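Local coordinates for protein geranyltranstransferase (Enterococcus faecalis, PDB 3P8L) that probably catalyses magnesium-dependent condensation of geranyl diphosphate with isopentenyl diphosphate, yielding (2E,6E)-farnesyl diphosphate and diphosphate, at residues R37-K51 against R103-T116. Residues are numbered along the deposited sequence; the frame is centred on the assembly and turned at random. Where two conformers were deposited one is given.
Sequences RLKEAMLYSIHAGGK and RGKPTNHKVFGEAT
Tyr-44 holds CG trans to its backbone N (chi1 173°), which sends the ring across to Pro-106 and Val-111, while Phe-112, with CG beside its backbone N (chi1 -64°), lays its ring against helix 36-47 of this mostly helical prenyl synthase fold. The Phe-112 ring is a knob among Arg-37, Glu-40, Ala-41 and Tyr-44: Ala-41 CB sits over one face, 3.9 Å from the ring centroid, and the ring's edge meets the face of Tyr-44 in an offset edge-to-face pair, planes at 73°. Tyr-44 OH points at Pro-106 O, but the modelled 2.4 Å is too short to take at face value. Arg-37, extended, gives NE to Thr-116 OG1 at 3.0 Å, nearly straight, and NH2 to Phe-112 O at 2.7 Å, more bent; both acceptors lie in the guanidinium plane. Asn-108 ND2 donates to Ser-45 OG at 2.8 Å and, weakly, to Ala-41 O. Arg-103 NH1 hydrogen-bonds Ala-48 O, though that arginine is poorly ordered. The in-plane pair of bonds thus fixes the rotation of the Arg-37 guanidinium and ties helix 36-47 to the end of helix 108-112 and the start of helix 114-133, while the straight bond to Ser-45 sets the Asn-108 amide.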
loop_
_atom_site.group_PDB
_atom_site.type_symbol
_atom_site.label_atom_id
_atom_site.label_comp_id
_atom_site.label_asym_id
_atom_site.label_seq_id
_atom_site.Cartn_x
_atom_site.Cartn_y
_atom_site.Cartn_z
ATOM N N ARG A 37 -5.327 -11.669 15.282
ATOM C CA ARG A 37 -5.142 -12.706 14.264
ATOM C C ARG A 37 -4.402 -12.189 13.031
ATOM O O ARG A 37 -3.505 -12.873 12.517
ATOM C CB ARG A 37 -6.480 -13.304 13.831
ATOM C CG ARG A 37 -6.341 -14.231 12.610
ATOM C CD ARG A 37 -7.674 -14.777 12.183
ATOM N NE ARG A 37 -7.554 -15.792 11.142
ATOM C CZ ARG A 37 -7.395 -17.095 11.408
ATOM N NH1 ARG A 37 -7.325 -17.507 12.662
ATOM N NH2 ARG A 37 -7.304 -17.987 10.434
ATOM N N LEU A 38 -4.797 -10.998 12.567
ATOM C CA LEU A 38 -4.120 -10.319 11.467
ATOM C C LEU A 38 -2.642 -10.109 11.797
ATOM O O LEU A 38 -1.769 -10.449 10.996
ATOM C CB LEU A 38 -4.805 -8.986 11.148
ATOM C CG LEU A 38 -4.163 -8.248 9.968
ATOM C CD1 LEU A 38 -4.467 -8.966 8.632
ATOM C CD2 LEU A 38 -4.562 -6.756 9.942
ATOM N N LYS A 39 -2.387 -9.566 12.990
ATOM C CA LYS A 39 -1.043 -9.406 13.549
ATOM C C LYS A 39 -0.216 -10.701 13.515
ATOM O O LYS A 39 0.901 -10.728 13.005
ATOM C CB LYS A 39 -1.149 -8.879 14.978
ATOM C CG LYS A 39 0.182 -8.677 15.691
ATOM C CD LYS A 39 -0.011 -8.467 17.201
ATOM C CE LYS A 39 -0.778 -7.168 17.488
ATOM N NZ LYS A 39 -0.936 -6.929 18.956
ATOM N N GLU A 40 -0.788 -11.792 14.010
ATOM C CA GLU A 40 -0.075 -13.082 14.025
ATOM C C GLU A 40 0.215 -13.642 12.643
ATOM O O GLU A 40 1.249 -14.261 12.413
ATOM C CB GLU A 40 -0.869 -14.121 14.817
ATOM C CG GLU A 40 -0.690 -13.980 16.303
ATOM C CD GLU A 40 -1.696 -14.820 17.066
ATOM O OE1 GLU A 40 -1.896 -15.983 16.655
ATOM O OE2 GLU A 40 -2.295 -14.319 18.045
ATOM N N ALA A 41 -0.699 -13.408 11.722
ATOM C CA ALA A 41 -0.520 -13.908 10.374
ATOM C C ALA A 41 0.591 -13.137 9.643
ATOM O O ALA A 41 1.430 -13.739 8.949
ATOM C CB ALA A 41 -1.828 -13.844 9.628
ATOM N N MET A 42 0.634 -11.824 9.860
ATOM C CA MET A 42 1.717 -10.995 9.313
ATOM C C MET A 42 3.053 -11.384 9.942
ATOM O O MET A 42 4.043 -11.556 9.234
ATOM C CB MET A 42 1.403 -9.489 9.484
ATOM C CG MET A 42 0.230 -9.013 8.611
ATOM S SD MET A 42 -0.309 -7.270 8.614
ATOM C CE MET A 42 -0.668 -7.120 10.344
ATOM N N LEU A 43 3.082 -11.528 11.269
ATOM C CA LEU A 43 4.309 -11.934 11.965
ATOM C C LEU A 43 4.754 -13.328 11.530
ATOM O O LEU A 43 5.941 -13.603 11.454
ATOM C CB LEU A 43 4.134 -11.901 13.487
ATOM C CG LEU A 43 4.039 -10.575 14.248
ATOM C CD1 LEU A 43 3.732 -10.811 15.742
ATOM C CD2 LEU A 43 5.326 -9.756 14.110
ATOM N N TYR A 44 3.806 -14.221 11.240
ATOM C CA TYR A 44 4.189 -15.542 10.757
ATOM C C TYR A 44 5.086 -15.439 9.519
ATOM O O TYR A 44 6.175 -16.033 9.479
ATOM C CB TYR A 44 2.966 -16.411 10.444
ATOM C CG TYR A 44 3.348 -17.720 9.784
ATOM C CD1 TYR A 44 3.850 -18.777 10.545
ATOM C CD2 TYR A 44 3.176 -17.912 8.419
ATOM C CE1 TYR A 44 4.201 -19.996 9.956
ATOM C CE2 TYR A 44 3.547 -19.119 7.802
ATOM C CZ TYR A 44 4.063 -20.158 8.595
ATOM O OH TYR A 44 4.421 -21.363 8.037
ATOM N N SER A 45 4.644 -14.659 8.539
ATOM C CA SER A 45 5.346 -14.567 7.268
ATOM C C SER A 45 6.666 -13.805 7.371
ATOM O O SER A 45 7.589 -14.083 6.615
ATOM C CB SER A 45 4.459 -13.924 6.214
ATOM O OG SER A 45 3.404 -14.793 5.841
ATOM N N ILE A 46 6.742 -12.854 8.298
ATOM C CA ILE A 46 8.014 -12.194 8.628
ATOM C C ILE A 46 9.004 -13.179 9.282
ATOM O O ILE A 46 10.154 -13.316 8.820
ATOM C CB ILE A 46 7.783 -10.944 9.530
ATOM C CG1 ILE A 46 7.091 -9.840 8.743
ATOM C CG2 ILE A 46 9.101 -10.400 10.099
ATOM C CD1 ILE A 46 6.394 -8.864 9.638
ATOM N N HIS A 47 8.561 -13.896 10.299
ATOM C CA HIS A 47 9.395 -14.816 11.065
ATOM C C HIS A 47 9.808 -16.083 10.339
ATOM O O HIS A 47 10.672 -16.791 10.779
ATOM C CB HIS A 47 8.696 -15.240 12.329
ATOM C CG HIS A 47 8.675 -14.203 13.394
ATOM N ND1 HIS A 47 9.761 -13.420 13.697
ATOM C CD2 HIS A 47 7.698 -13.837 14.249
ATOM C CE1 HIS A 47 9.447 -12.607 14.682
ATOM N NE2 HIS A 47 8.203 -12.843 15.036
ATOM N N ALA A 48 9.177 -16.374 9.235
ATOM C CA ALA A 48 9.565 -17.521 8.413
ATOM C C ALA A 48 10.936 -17.266 7.752
ATOM O O ALA A 48 11.562 -18.177 7.197
ATOM C CB ALA A 48 8.485 -17.816 7.366
ATOM N N GLY A 49 11.382 -16.014 7.833
ATOM C CA GLY A 49 12.706 -15.611 7.396
ATOM C C GLY A 49 12.797 -15.454 5.891
ATOM O O GLY A 49 11.795 -15.478 5.187
ATOM N N GLY A 50 14.023 -15.293 5.411
ATOM C CA GLY A 50 14.304 -15.107 3.993
ATOM C C GLY A 50 15.725 -14.594 3.931
ATOM O O GLY A 50 16.357 -14.397 4.972
ATOM N N LYS A 51 16.236 -14.370 2.724
ATOM C CA LYS A 51 17.598 -13.843 2.587
ATOM C C LYS A 51 17.712 -12.373 2.979
ATOM O O LYS A 51 18.817 -11.900 3.204
ATOM C CB LYS A 51 18.136 -14.048 1.161
ATOM C CG LYS A 51 18.121 -15.509 0.686
ATOM C CD LYS A 51 19.092 -15.751 -0.469
ATOM C CE LYS A 51 18.633 -15.115 -1.788
ATOM N NZ LYS A 51 17.919 -16.070 -2.683
ATOM N N ARG A 103 10.288 -21.872 2.001
ATOM C CA ARG A 103 11.374 -21.966 2.984
ATOM C C ARG A 103 11.175 -23.174 3.914
ATOM O O ARG A 103 11.376 -23.081 5.130
ATOM C CB ARG A 103 11.445 -20.669 3.798
ATOM C CG ARG A 103 12.820 -20.267 4.208
ATOM C CD ARG A 103 13.202 -18.913 3.638
ATOM N NE ARG A 103 14.619 -18.638 3.870
ATOM C CZ ARG A 103 15.154 -18.349 5.055
ATOM N NH1 ARG A 103 14.402 -18.281 6.146
ATOM N NH2 ARG A 103 16.453 -18.117 5.147
ATOM N N GLY A 104 10.722 -24.282 3.333
ATOM C CA GLY A 104 10.409 -25.515 4.077
ATOM C C GLY A 104 9.266 -25.432 5.091
ATOM O O GLY A 104 9.058 -26.373 5.857
ATOM N N LYS A 105 8.541 -24.308 5.090
ATOM C CA LYS A 105 7.439 -24.074 6.019
ATOM C C LYS A 105 6.141 -23.808 5.237
ATOM O O LYS A 105 6.187 -23.363 4.100
ATOM C CB LYS A 105 7.791 -22.927 6.977
ATOM C CG LYS A 105 8.775 -23.331 8.081
ATOM C CD LYS A 105 9.216 -22.149 8.955
ATOM C CE LYS A 105 8.034 -21.292 9.401
ATOM N NZ LYS A 105 8.325 -20.508 10.643
ATOM N N PRO A 106 4.965 -24.127 5.832
ATOM C CA PRO A 106 3.745 -23.837 5.078
ATOM C C PRO A 106 3.544 -22.349 4.821
ATOM O O PRO A 106 3.928 -21.511 5.645
ATOM C CB PRO A 106 2.626 -24.354 5.988
ATOM C CG PRO A 106 3.248 -24.505 7.332
ATOM C CD PRO A 106 4.659 -24.819 7.097
ATOM N N THR A 107 2.931 -22.052 3.692
ATOM C CA THR A 107 2.683 -20.688 3.256
ATOM C C THR A 107 1.563 -20.106 4.083
ATOM O O THR A 107 0.832 -20.850 4.763
ATOM C CB THR A 107 2.370 -20.624 1.766
ATOM O OG1 THR A 107 1.446 -21.662 1.440
ATOM C CG2 THR A 107 3.651 -20.824 0.936
ATOM N N ASN A 108 1.457 -18.777 4.058
ATOM C CA ASN A 108 0.490 -18.068 4.885
ATOM C C ASN A 108 -0.966 -18.578 4.759
ATOM O O ASN A 108 -1.617 -18.812 5.773
ATOM C CB ASN A 108 0.576 -16.563 4.636
ATOM C CG ASN A 108 -0.094 -15.763 5.721
ATOM O OD1 ASN A 108 -1.307 -15.819 5.867
ATOM N ND2 ASN A 108 0.692 -14.998 6.490
ATOM N N HIS A 109 -1.455 -18.762 3.534
ATOM C CA HIS A 109 -2.821 -19.269 3.315
ATOM C C HIS A 109 -3.040 -20.702 3.797
ATOM O O HIS A 109 -4.151 -21.046 4.170
ATOM C CB HIS A 109 -3.255 -19.144 1.847
ATOM C CG HIS A 109 -2.433 -19.931 0.883
ATOM N ND1 HIS A 109 -1.216 -19.480 0.412
ATOM C CD2 HIS A 109 -2.679 -21.104 0.238
ATOM C CE1 HIS A 109 -0.740 -20.347 -0.465
ATOM N NE2 HIS A 109 -1.605 -21.342 -0.587
ATOM N N LYS A 110 -1.979 -21.515 3.800
ATOM C CA LYS A 110 -2.035 -22.891 4.321
ATOM C C LYS A 110 -2.141 -22.887 5.823
ATOM O O LYS A 110 -2.750 -23.783 6.419
ATOM C CB LYS A 110 -0.805 -23.707 3.896
ATOM C CG LYS A 110 -0.759 -24.018 2.402
ATOM C CD LYS A 110 -2.095 -24.517 1.876
ATOM C CE LYS A 110 -2.249 -26.018 2.075
ATOM N NZ LYS A 110 -3.467 -26.485 1.372
ATOM N N VAL A 111 -1.566 -21.867 6.452
ATOM C CA VAL A 111 -1.718 -21.772 7.885
ATOM C C VAL A 111 -3.062 -21.161 8.296
ATOM O O VAL A 111 -3.774 -21.752 9.120
ATOM C CB VAL A 111 -0.506 -21.086 8.559
ATOM C CG1 VAL A 111 -0.652 -21.057 10.050
ATOM C CG2 VAL A 111 0.763 -21.803 8.191
ATOM N N PHE A 112 -3.420 -20.013 7.707
ATOM C CA PHE A 112 -4.473 -19.160 8.261
ATOM C C PHE A 112 -5.738 -19.079 7.417
ATOM O O PHE A 112 -6.716 -18.442 7.819
ATOM C CB PHE A 112 -3.931 -17.739 8.503
ATOM C CG PHE A 112 -2.839 -17.668 9.538
ATOM C CD1 PHE A 112 -3.141 -17.698 10.896
ATOM C CD2 PHE A 112 -1.506 -17.577 9.146
ATOM C CE1 PHE A 112 -2.125 -17.636 11.875
ATOM C CE2 PHE A 112 -0.481 -17.527 10.092
ATOM C CZ PHE A 112 -0.792 -17.544 11.476
ATOM N N GLY A 113 -5.709 -19.727 6.254
ATOM C CA GLY A 113 -6.766 -19.638 5.274
ATOM C C GLY A 113 -6.492 -18.472 4.334
ATOM O O GLY A 113 -5.705 -17.560 4.656
ATOM N N GLU A 114 -7.162 -18.489 3.186
ATOM C CA GLU A 114 -6.924 -17.514 2.123
ATOM C C GLU A 114 -7.354 -16.089 2.450
ATOM O O GLU A 114 -6.637 -15.145 2.107
ATOM C CB GLU A 114 -7.542 -17.964 0.801
ATOM C CG GLU A 114 -6.755 -19.046 0.116
ATOM C CD GLU A 114 -7.506 -19.639 -1.067
ATOM O OE1 GLU A 114 -7.925 -18.883 -1.966
ATOM O OE2 GLU A 114 -7.662 -20.868 -1.098
ATOM N N ALA A 115 -8.483 -15.938 3.134
ATOM C CA ALA A 115 -8.968 -14.601 3.507
ATOM C C ALA A 115 -7.978 -13.868 4.412
ATOM O O ALA A 115 -7.687 -12.695 4.175
ATOM C CB ALA A 115 -10.331 -14.669 4.167
ATOM N N THR A 116 -7.444 -14.574 5.410
ATOM C CA THR A 116 -6.452 -14.014 6.337
ATOM C C THR A 116 -5.134 -13.622 5.620
ATOM O O THR A 116 -4.556 -12.590 5.923
ATOM C CB THR A 116 -6.183 -14.967 7.480
ATOM O OG1 THR A 116 -7.412 -15.233 8.174
ATOM C CG2 THR A 116 -5.193 -14.359 8.485
HETATM O O HOH W 1 7.278 -17.987 10.925
#